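Local coordinates for protein RsfP (Uncultured bacterium, PDB 4GLJ) that probably cleaves methylthioadenosine with phosphate, as a methylthioadenosine phosphorylase of the phosphorylase superfamily, and binds the dye rhodamine B, at residues A258-A261 / S262-K266. Sequence-based numbering, arbitrary orientation.
Sequences ALIA and SEQPK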
ATOM      1  N   ALA A 258     -12.407 -34.470  -9.037  1.00 34.74           N
ATOM      2  CA  ALA A 258     -13.101 -35.708  -8.679  1.00 37.68           C
ATOM      3  C   ALA A 258     -13.563 -35.676  -7.214  1.00 35.09           C
ATOM      4  O   ALA A 258     -14.717 -35.972  -6.928  1.00 35.94           O
ATOM      5  CB  ALA A 258     -12.252 -36.945  -8.990  1.00 38.52           C
ATOM      6  N   LEU A 259     -12.684 -35.287  -6.307  1.00 31.68           N
ATOM      7  CA  LEU A 259     -13.016 -35.275  -4.902  1.00 32.53           C
ATOM      8  C   LEU A 259     -14.067 -34.235  -4.540  1.00 33.97           C
ATOM      9  O   LEU A 259     -14.914 -34.488  -3.671  1.00 34.94           O
ATOM     10  CB  LEU A 259     -11.749 -35.042  -4.083  1.00 31.31           C
ATOM     11  CG  LEU A 259     -10.806 -36.246  -4.157  1.00 36.20           C
ATOM     12  CD1 LEU A 259      -9.401 -35.933  -3.645  1.00 35.77           C
ATOM     13  CD2 LEU A 259     -11.375 -37.461  -3.432  1.00 41.01           C
ATOM     14  N   ILE A 260     -13.980 -33.047  -5.167  1.00 30.86           N
ATOM     15  CA  ILE A 260     -14.928 -32.018  -4.856  1.00 31.93           C
ATOM     16  C   ILE A 260     -16.299 -32.493  -5.342  1.00 35.43           C
ATOM     17  O   ILE A 260     -17.301 -32.300  -4.646  1.00 37.78           O
ATOM     18  CB  ILE A 260     -14.562 -30.699  -5.556  1.00 31.62           C
ATOM     19  CG1 ILE A 260     -13.213 -30.146  -4.977  1.00 29.11           C
ATOM     20  CG2 ILE A 260     -15.712 -29.721  -5.489  1.00 32.13           C
ATOM     21  CD1 ILE A 260     -12.735 -28.944  -5.793  1.00 29.99           C
ATOM     22  N   ALA A 261     -16.339 -33.075  -6.542  1.00 35.93           N
ATOM     23  CA  ALA A 261     -17.604 -33.498  -7.108  1.00 39.93           C
ATOM     24  C   ALA A 261     -18.254 -34.557  -6.225  1.00 42.11           C
ATOM     25  O   ALA A 261     -19.479 -34.543  -6.044  1.00 43.92           O
ATOM     26  CB  ALA A 261     -17.447 -34.024  -8.540  1.00 41.56           C
ATOM     27  N   SER A 262     -17.466 -35.465  -5.660  1.00 40.76           N
ATOM     28  CA  SER A 262     -18.119 -36.586  -4.928  1.00 45.28           C
ATOM     29  C   SER A 262     -18.406 -36.167  -3.480  1.00 43.13           C
ATOM     30  O   SER A 262     -19.387 -36.623  -2.888  1.00 42.88           O
ATOM     31  CB  SER A 262     -17.314 -37.889  -4.975  1.00 47.10           C
ATOM     32  OG  SER A 262     -15.981 -37.659  -4.544  1.00 50.69           O
ATOM     33  N   GLU A 263     -17.588 -35.268  -2.936  1.00 38.75           N
ATOM     34  CA  GLU A 263     -17.651 -34.983  -1.504  1.00 39.45           C
ATOM     35  C   GLU A 263     -18.481 -33.750  -1.220  1.00 39.18           C
ATOM     36  O   GLU A 263     -19.144 -33.691  -0.196  1.00 43.10           O
ATOM     37  CB  GLU A 263     -16.252 -34.935  -0.851  1.00 39.64           C
ATOM     38  CG  GLU A 263     -15.517 -36.300  -0.850  1.00 45.73           C
ATOM     39  CD  GLU A 263     -14.043 -36.183  -0.428  1.00 50.09           C
ATOM     40  OE1 GLU A 263     -13.624 -35.094   0.022  1.00 50.72           O
ATOM     41  OE2 GLU A 263     -13.280 -37.178  -0.502  1.00 55.62           O
ATOM     42  N   GLN A 264     -18.474 -32.769  -2.126  1.00 40.13           N
ATOM     43  CA  GLN A 264     -19.335 -31.585  -1.987  1.00 39.82           C
ATOM     44  C   GLN A 264     -19.268 -30.952  -0.567  1.00 38.23           C
ATOM     45  O   GLN A 264     -20.276 -30.700   0.060  1.00 40.49           O
ATOM     46  CB  GLN A 264     -20.772 -32.025  -2.381  1.00 45.85           C
ATOM     47  CG  GLN A 264     -21.475 -31.136  -3.406  1.00 52.79           C
ATOM     48  CD  GLN A 264     -20.901 -31.248  -4.790  1.00 54.60           C
ATOM     49  OE1 GLN A 264     -19.772 -30.802  -5.053  1.00 57.49           O
ATOM     50  NE2 GLN A 264     -21.667 -31.842  -5.699  1.00 62.09           N
ATOM     51  N   PRO A 265     -18.061 -30.702  -0.050  1.00 36.51           N
ATOM     52  CA  PRO A 265     -17.900 -30.232   1.318  1.00 38.01           C
ATOM     53  C   PRO A 265     -18.636 -28.923   1.560  1.00 40.35           C
ATOM     54  O   PRO A 265     -18.840 -28.120   0.653  1.00 36.77           O
ATOM     55  CB  PRO A 265     -16.374 -30.054   1.463  1.00 37.30           C
ATOM     56  CG  PRO A 265     -15.901 -29.845   0.072  1.00 32.78           C
ATOM     57  CD  PRO A 265     -16.771 -30.742  -0.777  1.00 33.69           C
ATOM     58  N   LYS A 266     -19.102 -28.760   2.781  1.00 45.03           N
ATOM     59  CA  LYS A 266     -19.804 -27.563   3.173  1.00 47.09           C
ATOM     60  C   LYS A 266     -18.679 -26.553   3.400  1.00 43.83           C
ATOM     61  O   LYS A 266     -17.608 -26.898   3.935  1.00 43.46           O
ATOM     62  CB  LYS A 266     -20.566 -27.848   4.470  1.00 55.18           C
ATOM     63  CG  LYS A 266     -22.053 -27.555   4.416  1.00 63.50           C
ATOM     64  CD  LYS A 266     -22.768 -28.247   5.578  1.00 69.40           C
ATOM     65  CE  LYS A 266     -23.664 -27.279   6.354  1.00 73.41           C
ATOM     66  NZ  LYS A 266     -22.901 -26.031   6.718  1.00 69.13           N
TER
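A chi1 of 53° sets OG of Ser-262 between its own backbone N and carbonyl carbon, and so turns the hydroxyl back toward Ala-258. There OG donates to Ala-258 O over 3.2 Å. The same oxygen also takes the helical bond from Ser-262 N, at 3.1 Å. The two donors lie on opposite faces of the carbonyl plane, so one residue grips this oxygen twice. Glu-263 has CG anti to its carbonyl carbon (chi1 -66°) and is extended beyond it, which lays the side chain alongside that of Leu-259, pointing the same way. CB of Glu-263 sits 3.2 Å from Leu-259 O. CD2 of Leu-259 packs against OE2 of Glu-263 at 3.5 Å. The other carboxylate oxygen, OE1, forms a salt bridge with Arg-153 of helix 145-157, whose Ile-150 meets both Leu-259 and Glu-263.

This is the C-terminal end of helix 237-263, at the surface of the phosphorylase-superfamily fold. Two more i to i+4 bonds finish it. Glu-263 N donates to Leu-259 O at 2.9 Å, and Gln-264 N to Ile-260 O at 2.8 Å. Gln-264 then leaves the helix with a positive phi of 48°. Pro-265 follows in a polyproline II-like conformation. Its carbonyl oxygen is hydrogen-bonded to Tyr-92 OH of strand 92-101, and the buried side chain of Ile-260 packs on the same tyrosine.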